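Local atomic coordinates of uncharacterized protein (Bacteroides eggerthii, PDB entry 4FTD), a protein that is of unknown function but combines an immunoglobulin-like domain with a six-bladed beta-propeller and may take part in carbohydrate metabolism. Residues Lys425-Leu431 against Cys443-Ile447; Val299-Val305 against Val340-Val344; Glu16-Lys21 against Val33-Glu39. All blocks are in the same frame, centred on the assembly; numbering follows the deposited sequence.

Contact 1: residues Lys425-Leu431 against Cys443-Ile447; sequences KDAKLCL and CEFPI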
loop_
_atom_site.group_PDB
_atom_site.type_symbol
_atom_site.label_atom_id
_atom_site.label_comp_id
_atom_site.label_asym_id
_atom_site.label_seq_id
_atom_site.Cartn_x
_atom_site.Cartn_y
_atom_site.Cartn_z
ATOM N N LYS A 425 4.638 -0.736 -17.396
ATOM C CA LYS A 425 5.397 -1.055 -16.191
ATOM C C LYS A 425 4.923 -0.173 -15.019
ATOM O O LYS A 425 4.603 1.016 -15.204
ATOM C CB LYS A 425 6.889 -0.835 -16.438
ATOM C CG LYS A 425 7.780 -1.292 -15.293
ATOM C CD LYS A 425 9.229 -0.885 -15.518
ATOM C CE LYS A 425 10.084 -1.135 -14.283
ATOM N NZ LYS A 425 11.244 -0.216 -14.283
ATOM N N ASP A 426 4.918 -0.738 -13.814
ATOM C CA ASP A 426 4.514 0.023 -12.628
ATOM C C ASP A 426 5.451 1.220 -12.460
ATOM O O ASP A 426 6.665 1.077 -12.646
ATOM C CB ASP A 426 4.587 -0.832 -11.376
ATOM C CG ASP A 426 3.581 -1.957 -11.360
ATOM O OD1 ASP A 426 2.614 -1.945 -12.152
ATOM O OD2 ASP A 426 3.752 -2.838 -10.503
ATOM N N ALA A 427 4.872 2.383 -12.135
ATOM C CA ALA A 427 5.622 3.645 -11.994
ATOM C C ALA A 427 5.368 4.357 -10.664
ATOM O O ALA A 427 6.308 4.851 -10.052
ATOM C CB ALA A 427 5.299 4.581 -13.143
ATOM N N LYS A 428 4.113 4.402 -10.212
ATOM C CA LYS A 428 3.750 5.133 -9.001
ATOM C C LYS A 428 2.756 4.317 -8.166
ATOM O O LYS A 428 1.769 3.829 -8.699
ATOM C CB LYS A 428 3.159 6.494 -9.409
ATOM C CG LYS A 428 3.235 7.594 -8.364
ATOM C CD LYS A 428 2.898 8.965 -8.961
ATOM C CE LYS A 428 1.401 9.195 -9.130
ATOM N NZ LYS A 428 1.108 10.583 -9.597
ATOM N N LEU A 429 3.020 4.186 -6.862
ATOM C CA LEU A 429 2.150 3.503 -5.914
ATOM C C LEU A 429 1.465 4.571 -5.065
ATOM O O LEU A 429 2.138 5.320 -4.339
ATOM C CB LEU A 429 2.945 2.566 -4.986
ATOM C CG LEU A 429 2.180 1.878 -3.842
ATOM C CD1 LEU A 429 1.084 1.013 -4.430
ATOM C CD2 LEU A 429 3.117 1.073 -2.941
ATOM N N CYS A 430 0.141 4.591 -5.111
ATOM C CA CYS A 430 -0.678 5.589 -4.415
ATOM C C CYS A 430 -1.522 4.883 -3.370
ATOM O O CYS A 430 -2.256 3.971 -3.706
ATOM C CB CYS A 430 -1.536 6.330 -5.412
ATOM S SG CYS A 430 -0.658 6.932 -6.867
ATOM N N LEU A 431 -1.338 5.252 -2.102
ATOM C CA LEU A 431 -1.986 4.618 -0.964
ATOM C C LEU A 431 -2.923 5.627 -0.309
ATOM O O LEU A 431 -2.623 6.813 -0.242
ATOM C CB LEU A 431 -0.940 4.112 0.046
ATOM C CG LEU A 431 0.157 3.200 -0.528
ATOM C CD1 LEU A 431 1.083 2.807 0.617
ATOM C CD2 LEU A 431 -0.396 1.940 -1.218
ATOM N N CYS A 443 -1.006 9.050 -0.085
ATOM C CA CYS A 443 0.458 9.038 -0.077
ATOM C C CYS A 443 0.943 8.339 -1.329
ATOM O O CYS A 443 0.582 7.172 -1.554
ATOM C CB CYS A 443 0.965 8.270 1.125
ATOM S SG CYS A 443 0.342 8.915 2.664
ATOM N N GLU A 444 1.727 9.040 -2.142
ATOM C CA GLU A 444 2.217 8.525 -3.425
ATOM C C GLU A 444 3.725 8.324 -3.346
ATOM O O GLU A 444 4.453 9.156 -2.778
ATOM C CB GLU A 444 1.894 9.504 -4.554
ATOM C CG GLU A 444 0.421 9.901 -4.638
ATOM C CD GLU A 444 0.041 10.588 -5.945
ATOM O OE1 GLU A 444 0.921 11.194 -6.591
ATOM O OE2 GLU A 444 -1.141 10.525 -6.341
ATOM N N PHE A 445 4.189 7.247 -3.969
ATOM C CA PHE A 445 5.598 6.862 -3.955
ATOM C C PHE A 445 6.071 6.430 -5.334
ATOM O O PHE A 445 5.354 5.726 -6.039
ATOM C CB PHE A 445 5.818 5.675 -3.026
ATOM C CG PHE A 445 5.308 5.887 -1.627
ATOM C CD1 PHE A 445 3.994 5.540 -1.290
ATOM C CD2 PHE A 445 6.120 6.406 -0.646
ATOM C CE1 PHE A 445 3.525 5.721 -0.013
ATOM C CE2 PHE A 445 5.653 6.573 0.637
ATOM C CZ PHE A 445 4.351 6.232 0.953
ATOM N N PRO A 446 7.290 6.807 -5.707
ATOM C CA PRO A 446 7.851 6.329 -6.971
ATOM C C PRO A 446 8.448 4.914 -6.838
ATOM O O PRO A 446 8.607 4.422 -5.727
ATOM C CB PRO A 446 8.972 7.339 -7.242
ATOM C CG PRO A 446 9.436 7.740 -5.877
ATOM C CD PRO A 446 8.203 7.736 -5.010
ATOM N N ILE A 447 8.749 4.259 -7.955
ATOM C CA ILE A 447 9.553 3.034 -7.912
ATOM C C ILE A 447 10.965 3.424 -7.404
ATOM O O ILE A 447 11.421 4.543 -7.612
ATOM C CB ILE A 447 9.627 2.252 -9.269
ATOM C CG1 ILE A 447 10.287 3.066 -10.403
ATOM C CG2 ILE A 447 8.235 1.746 -9.685
ATOM C CD1 ILE A 447 10.862 2.219 -11.541
HETATM O O HOH W 1 -1.798 9.670 -9.084
#

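Contact 2: residues Val299-Val305 against Val340-Val344; sequences VTNVYRV and VAPKV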
loop_
_atom_site.group_PDB
_atom_site.type_symbol
_atom_site.label_atom_id
_atom_site.label_comp_id
_atom_site.label_asym_id
_atom_site.label_seq_id
_atom_site.Cartn_x
_atom_site.Cartn_y
_atom_site.Cartn_z
ATOM N N VAL A 299 -15.674 -3.012 14.206
ATOM C CA VAL A 299 -14.607 -2.485 13.329
ATOM C C VAL A 299 -13.731 -3.650 12.908
ATOM O O VAL A 299 -12.790 -4.037 13.591
ATOM C CB VAL A 299 -13.786 -1.352 13.977
ATOM C CG1 VAL A 299 -12.849 -0.674 12.934
ATOM C CG2 VAL A 299 -14.744 -0.342 14.624
ATOM N N THR A 300 -14.077 -4.223 11.756
ATOM C CA THR A 300 -13.456 -5.462 11.247
ATOM C C THR A 300 -13.678 -5.512 9.732
ATOM O O THR A 300 -14.628 -4.889 9.213
ATOM C CB THR A 300 -14.069 -6.708 11.925
ATOM O OG1 THR A 300 -13.402 -7.904 11.508
ATOM C CG2 THR A 300 -15.583 -6.791 11.653
ATOM N N ASN A 301 -12.795 -6.223 9.033
ATOM C CA ASN A 301 -12.832 -6.309 7.601
ATOM C C ASN A 301 -12.261 -7.606 7.134
ATOM O O ASN A 301 -11.409 -8.166 7.784
ATOM C CB ASN A 301 -11.979 -5.209 6.957
ATOM C CG ASN A 301 -12.511 -3.786 7.167
ATOM O OD1 ASN A 301 -11.987 -3.075 7.995
ATOM N ND2 ASN A 301 -13.537 -3.374 6.406
ATOM N N VAL A 302 -12.691 -7.994 5.949
ATOM C CA VAL A 302 -12.323 -9.228 5.250
ATOM C C VAL A 302 -12.062 -8.871 3.768
ATOM O O VAL A 302 -13.007 -8.549 3.023
ATOM C CB VAL A 302 -13.433 -10.328 5.352
ATOM C CG1 VAL A 302 -13.014 -11.586 4.574
ATOM C CG2 VAL A 302 -13.726 -10.738 6.810
ATOM N N TYR A 303 -10.803 -8.929 3.336
ATOM C CA TYR A 303 -10.414 -8.546 1.978
ATOM C C TYR A 303 -9.600 -9.623 1.267
ATOM O O TYR A 303 -8.633 -10.200 1.810
ATOM C CB TYR A 303 -9.635 -7.203 1.945
ATOM C CG TYR A 303 -10.508 -5.980 2.163
ATOM C CD1 TYR A 303 -11.466 -5.615 1.240
ATOM C CD2 TYR A 303 -10.336 -5.170 3.243
ATOM C CE1 TYR A 303 -12.299 -4.531 1.432
ATOM C CE2 TYR A 303 -11.148 -4.090 3.461
ATOM C CZ TYR A 303 -12.118 -3.747 2.548
ATOM O OH TYR A 303 -12.901 -2.654 2.792
ATOM N N ARG A 304 -10.041 -9.908 0.048
ATOM C CA ARG A 304 -9.446 -10.910 -0.833
ATOM C C ARG A 304 -7.984 -10.616 -1.145
ATOM O O ARG A 304 -7.627 -9.499 -1.384
ATOM C CB ARG A 304 -10.235 -10.981 -2.138
ATOM C CG ARG A 304 -9.928 -12.186 -3.005
ATOM C CD ARG A 304 -10.943 -12.299 -4.127
ATOM N NE ARG A 304 -10.578 -13.379 -5.029
ATOM C CZ ARG A 304 -11.114 -13.604 -6.230
ATOM N NH1 ARG A 304 -12.068 -12.817 -6.726
ATOM N NH2 ARG A 304 -10.678 -14.633 -6.958
ATOM N N VAL A 305 -7.157 -11.640 -1.088
ATOM C CA VAL A 305 -5.748 -11.543 -1.462
ATOM C C VAL A 305 -5.654 -11.741 -2.968
ATOM O O VAL A 305 -5.885 -12.836 -3.453
ATOM C CB VAL A 305 -4.940 -12.624 -0.744
ATOM C CG1 VAL A 305 -3.485 -12.651 -1.228
ATOM C CG2 VAL A 305 -5.017 -12.349 0.738
ATOM N N VAL A 340 -6.933 -2.638 10.706
ATOM C CA VAL A 340 -8.153 -3.019 10.032
ATOM C C VAL A 340 -7.997 -2.685 8.534
ATOM O O VAL A 340 -6.959 -2.191 8.090
ATOM C CB VAL A 340 -9.429 -2.357 10.669
ATOM C CG1 VAL A 340 -9.582 -2.794 12.142
ATOM C CG2 VAL A 340 -9.433 -0.838 10.563
ATOM N N ALA A 341 -8.996 -3.065 7.754
ATOM C CA ALA A 341 -8.979 -2.935 6.290
ATOM C C ALA A 341 -7.673 -3.468 5.613
ATOM O O ALA A 341 -7.063 -2.770 4.834
ATOM C CB ALA A 341 -9.260 -1.481 5.908
ATOM N N PRO A 342 -7.262 -4.717 5.912
ATOM C CA PRO A 342 -5.994 -5.290 5.392
ATOM C C PRO A 342 -6.031 -5.618 3.901
ATOM O O PRO A 342 -6.788 -6.518 3.483
ATOM C CB PRO A 342 -5.823 -6.584 6.225
ATOM C CG PRO A 342 -7.215 -6.963 6.577
ATOM C CD PRO A 342 -7.996 -5.699 6.711
ATOM N N LYS A 343 -5.255 -4.873 3.102
ATOM C CA LYS A 343 -5.194 -5.100 1.662
ATOM C C LYS A 343 -3.778 -5.424 1.207
ATOM O O LYS A 343 -2.826 -4.723 1.552
ATOM C CB LYS A 343 -5.724 -3.873 0.891
ATOM C CG LYS A 343 -7.176 -3.539 1.205
ATOM C CD LYS A 343 -7.850 -2.554 0.249
ATOM C CE LYS A 343 -9.316 -2.348 0.641
ATOM N NZ LYS A 343 -10.038 -1.342 -0.229
ATOM N N VAL A 344 -3.649 -6.481 0.427
ATOM C CA VAL A 344 -2.349 -6.888 -0.129
ATOM C C VAL A 344 -2.139 -6.187 -1.469
ATOM O O VAL A 344 -2.968 -6.297 -2.340
ATOM C CB VAL A 344 -2.251 -8.407 -0.302
ATOM C CG1 VAL A 344 -0.925 -8.794 -0.988
ATOM C CG2 VAL A 344 -2.415 -9.092 1.047
HETATM O O HOH W 2 -6.285 -8.532 1.742
HETATM O O HOH W 3 -5.068 -8.065 -3.036
#

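Contact 3: residues Glu16-Lys21 against Val33-Glu39; sequences ELLSIK and VEGTIDE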
loop_
_atom_site.group_PDB
_atom_site.type_symbol
_atom_site.label_atom_id
_atom_site.label_comp_id
_atom_site.label_asym_id
_atom_site.label_seq_id
_atom_site.Cartn_x
_atom_site.Cartn_y
_atom_site.Cartn_z
ATOM N N GLU A 16 51.507 11.251 -7.647
ATOM C CA GLU A 16 50.063 11.099 -7.475
ATOM C C GLU A 16 49.275 10.810 -8.754
ATOM O O GLU A 16 49.783 10.961 -9.873
ATOM C CB GLU A 16 49.443 12.257 -6.729
ATOM C CG GLU A 16 49.749 13.622 -7.251
ATOM C CD GLU A 16 49.159 14.632 -6.311
ATOM O OE1 GLU A 16 47.973 14.972 -6.480
ATOM O OE2 GLU A 16 49.871 15.040 -5.378
ATOM N N LEU A 17 48.060 10.300 -8.532
ATOM C CA LEU A 17 47.146 9.886 -9.572
ATOM C C LEU A 17 46.220 11.048 -9.754
ATOM O O LEU A 17 45.438 11.337 -8.872
ATOM C CB LEU A 17 46.356 8.655 -9.124
ATOM C CG LEU A 17 45.346 8.041 -10.082
ATOM C CD1 LEU A 17 46.082 7.576 -11.332
ATOM C CD2 LEU A 17 44.653 6.902 -9.345
ATOM N N LEU A 18 46.305 11.694 -10.910
ATOM C CA LEU A 18 45.493 12.880 -11.246
ATOM C C LEU A 18 44.109 12.514 -11.864
ATOM O O LEU A 18 43.120 13.205 -11.648
ATOM C CB LEU A 18 46.326 13.783 -12.170
ATOM C CG LEU A 18 47.726 14.151 -11.667
ATOM C CD1 LEU A 18 48.560 14.868 -12.726
ATOM C CD2 LEU A 18 47.590 15.002 -10.416
ATOM N N SER A 19 44.028 11.422 -12.632
ATOM C CA SER A 19 42.732 10.944 -13.157
ATOM C C SER A 19 42.864 9.487 -13.569
ATOM O O SER A 19 43.961 9.015 -13.817
ATOM C CB SER A 19 42.237 11.782 -14.350
ATOM O OG SER A 19 43.038 11.571 -15.497
ATOM N N ILE A 20 41.746 8.783 -13.616
ATOM C CA ILE A 20 41.757 7.362 -13.942
ATOM C C ILE A 20 40.402 6.977 -14.566
ATOM O O ILE A 20 39.344 7.529 -14.222
ATOM C CB ILE A 20 42.106 6.526 -12.671
ATOM C CG1 ILE A 20 42.441 5.060 -13.050
ATOM C CG2 ILE A 20 41.030 6.708 -11.593
ATOM C CD1 ILE A 20 43.079 4.218 -11.965
ATOM N N LYS A 21 40.468 6.096 -15.544
ATOM C CA LYS A 21 39.298 5.514 -16.173
ATOM C C LYS A 21 39.507 4.052 -16.440
ATOM O O LYS A 21 40.652 3.608 -16.696
ATOM C CB LYS A 21 38.869 6.225 -17.461
ATOM C CG LYS A 21 39.867 7.104 -18.165
ATOM C CD LYS A 21 39.301 7.585 -19.502
ATOM C CE LYS A 21 40.020 8.812 -20.044
ATOM N NZ LYS A 21 39.669 9.133 -21.467
ATOM N N VAL A 33 34.607 4.370 -18.178
ATOM C CA VAL A 33 34.016 4.803 -16.905
ATOM C C VAL A 33 35.072 5.561 -16.083
ATOM O O VAL A 33 36.145 5.050 -15.799
ATOM C CB VAL A 33 33.495 3.620 -16.079
ATOM C CG1 VAL A 33 32.860 4.128 -14.793
ATOM C CG2 VAL A 33 32.465 2.837 -16.885
ATOM N N GLU A 34 34.754 6.799 -15.750
ATOM C CA GLU A 34 35.652 7.693 -15.051
ATOM C C GLU A 34 35.653 7.370 -13.543
ATOM O O GLU A 34 34.602 7.092 -12.948
ATOM C CB GLU A 34 35.181 9.140 -15.296
ATOM C CG GLU A 34 36.214 10.220 -15.005
ATOM C CD GLU A 34 37.272 10.359 -16.093
ATOM O OE1 GLU A 34 36.895 10.327 -17.280
ATOM O OE2 GLU A 34 38.477 10.531 -15.764
ATOM N N GLY A 35 36.834 7.396 -12.933
ATOM C CA GLY A 35 36.983 7.180 -11.498
ATOM C C GLY A 35 37.009 8.480 -10.713
ATOM O O GLY A 35 37.326 9.539 -11.274
ATOM N N THR A 36 36.672 8.387 -9.423
ATOM C CA THR A 36 36.775 9.500 -8.488
ATOM C C THR A 36 37.918 9.190 -7.509
ATOM O O THR A 36 37.881 8.178 -6.821
ATOM C CB THR A 36 35.452 9.704 -7.721
ATOM O OG1 THR A 36 34.402 9.900 -8.665
ATOM C CG2 THR A 36 35.534 10.937 -6.771
ATOM N N ILE A 37 38.903 10.086 -7.437
ATOM C CA ILE A 37 40.081 9.932 -6.585
ATOM C C ILE A 37 39.946 10.815 -5.360
ATOM O O ILE A 37 39.716 12.003 -5.490
ATOM C CB ILE A 37 41.379 10.312 -7.336
ATOM C CG1 ILE A 37 41.471 9.509 -8.652
ATOM C CG2 ILE A 37 42.616 10.043 -6.460
ATOM C CD1 ILE A 37 42.317 10.138 -9.722
ATOM N N ASP A 38 40.041 10.222 -4.178
ATOM C CA ASP A 38 40.090 10.990 -2.933
ATOM C C ASP A 38 41.541 10.921 -2.484
ATOM O O ASP A 38 41.972 9.923 -1.918
ATOM C CB ASP A 38 39.145 10.409 -1.881
ATOM C CG ASP A 38 38.990 11.319 -0.669
ATOM O OD1 ASP A 38 39.996 11.926 -0.240
ATOM O OD2 ASP A 38 37.851 11.436 -0.163
ATOM N N GLU A 39 42.303 11.979 -2.745
ATOM C CA GLU A 39 43.738 11.974 -2.456
ATOM C C GLU A 39 44.098 11.879 -0.973
ATOM O O GLU A 39 45.090 11.247 -0.633
ATOM C CB GLU A 39 44.415 13.200 -3.087
ATOM C CG GLU A 39 45.938 13.244 -2.913
ATOM C CD GLU A 39 46.647 12.065 -3.543
ATOM O OE1 GLU A 39 46.136 11.543 -4.553
ATOM O OE2 GLU A 39 47.716 11.668 -3.035
HETATM O O HOH W 4 39.448 10.409 -12.772
#

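Contact 1: residues Lys425-Leu431 against Cys443-Ile447
Phe445, Ile447 and Glu444 give up the most surface where these two antiparallel strands of a hairpin meet. Phe445 forms a hydrogen-bonded pair with Leu429: Leu429 N donates to Phe445 O (2.9 Å) and Phe445 N to Leu429 O (2.8 Å). Its ring lies on the same face as Leu431, with Leu431 CD1 3.9 Å from Phe445 CE1. On the opposite face Glu444 stands beside Cys430 in a non-hydrogen-bonded pair and reaches diagonally to Lys428, making a salt bridge of 3.1 Å from Lys428 NZ to Glu444 OE1; a water links Lys428 NZ and Glu444 OE2, its lysine bond being weak. Ile447 lies beyond the regular pairing, where Ile447 N still donates to Ala427 O (3.3 Å) and Ile447 CG2 packs 3.4 Å from Asp426 O. The hairpin forms the middle of a four-stranded blade. Strand 412-420 flanks it through a classic beta bulge, Ala427 and Lys428 facing Glu419, and strand 120-125 its other edge, while Leu429 and Ile447 pack on strand 342-347 of the preceding blade.

Contact 2: residues Val299-Val305 against Val340-Val344
The apolar centre of this contact forms where the Tyr303 side chain enters between Ala341, Pro342 and Lys343. Ala341 CA lies at the edge of the ring, 3.7 Å from Tyr303 CE2, and Pro342 CD approaches Tyr303 CD2 to 4.2 Å. The aliphatic part of Lys343 covers a face of the same ring: Lys343 CE sits 3.6 Å from the Tyr303 ring centroid in a CH-pi contact, and Lys343 NZ adds a cation-pi interaction at 4.5 Å from that centroid. Valine pairs extend the apolar seam at its ends, with Val299 CG1 4.0 Å from Val340 CG1 and Val305 CG2 4.2 Å from Val344 CG2.

Polar links lie further out. Asn301 OD1 accepts a weak hydrogen bond from Ala341 N (3.0 Å), at the corner where the chain turns into strand 342-347. The charged end of Lys343 continues to a salt bridge with Asp415, and a bound glycerol lies nearby.

Strands 300-304 and 342-344 run nearly parallel, 13° apart, but their axes approach no closer than 6.7 Å, too far for direct strand pairing. Water instead bridges the backbones: one molecule donates to Tyr303 O (2.9 Å) and Pro342 O (2.7 Å), another to Val344 O (2.8 Å) and, weakly, to Arg304 O (3.4 Å). Main-chain pairing stays within each sheet, strand 300-304 with 311-315 and strand 342-347 with 350-357. Such side-by-side packing of innermost strands from successive blades around a central axis is characteristic of a beta-propeller, here six-bladed.

Contact 3: residues Glu16-Lys21 against Val33-Glu39
A water molecule wedges into this strand pair where a direct backbone bond would otherwise continue it: it accepts from Ile20 N (2.9 Å) and lies 2.7 Å from Gly35 O and 3.1 Å from Glu34 OE2. Just beside it Gly35 N still donates to Ile20 O (2.8 Å), and Lys21 with Glu34 forms an antiparallel non-hydrogen-bonded pair, in which Lys21 CA comes 3.2 Å from Val33 O. Gly35 suits this spot because a CB there would clash with Ile20 CG2. Past the water the strands splay, the axes of 17-21 and 36-38 coming no nearer than 7.1 Å. The pair belongs to the N-terminal immunoglobulin-like domain, in which strand 58-64 flanks strand 17-22 on its other edge; there Leu18 and Ser19 both face Glu63 in a classic beta bulge. Ile37 fills the gap between the splayed strands, its CD1 3.7 Å from Leu17 CG and its CG1 4.1 Å from Ile20 CG2. At the far end Glu39 turns to Tyr101, Lys42 and Lys99, with Glu16 OE1 4.3 Å from Glu39 OE1.

Overall arrangement
From the N terminus the chain first closes contact 3, a short loop with 11 residues between its segments, within the immunoglobulin-like domain. It then enters the propeller, where contact 2 closes a longer loop of 34 intervening residues that completes one blade and joins it to the next. Contact 1 follows near the C terminus, again with 11 intervening residues, inside the last blade, whose outer strand 120-125 comes from the start of the propeller and so closes the ring. The three loops run in series, none enclosing or crossing another. Strand 342-347 connects contacts 1 and 2, whose centres lie 21 Å apart; contact 3 is remote, its centre 38 Å from that of contact 1 and 55 Å from that of contact 2.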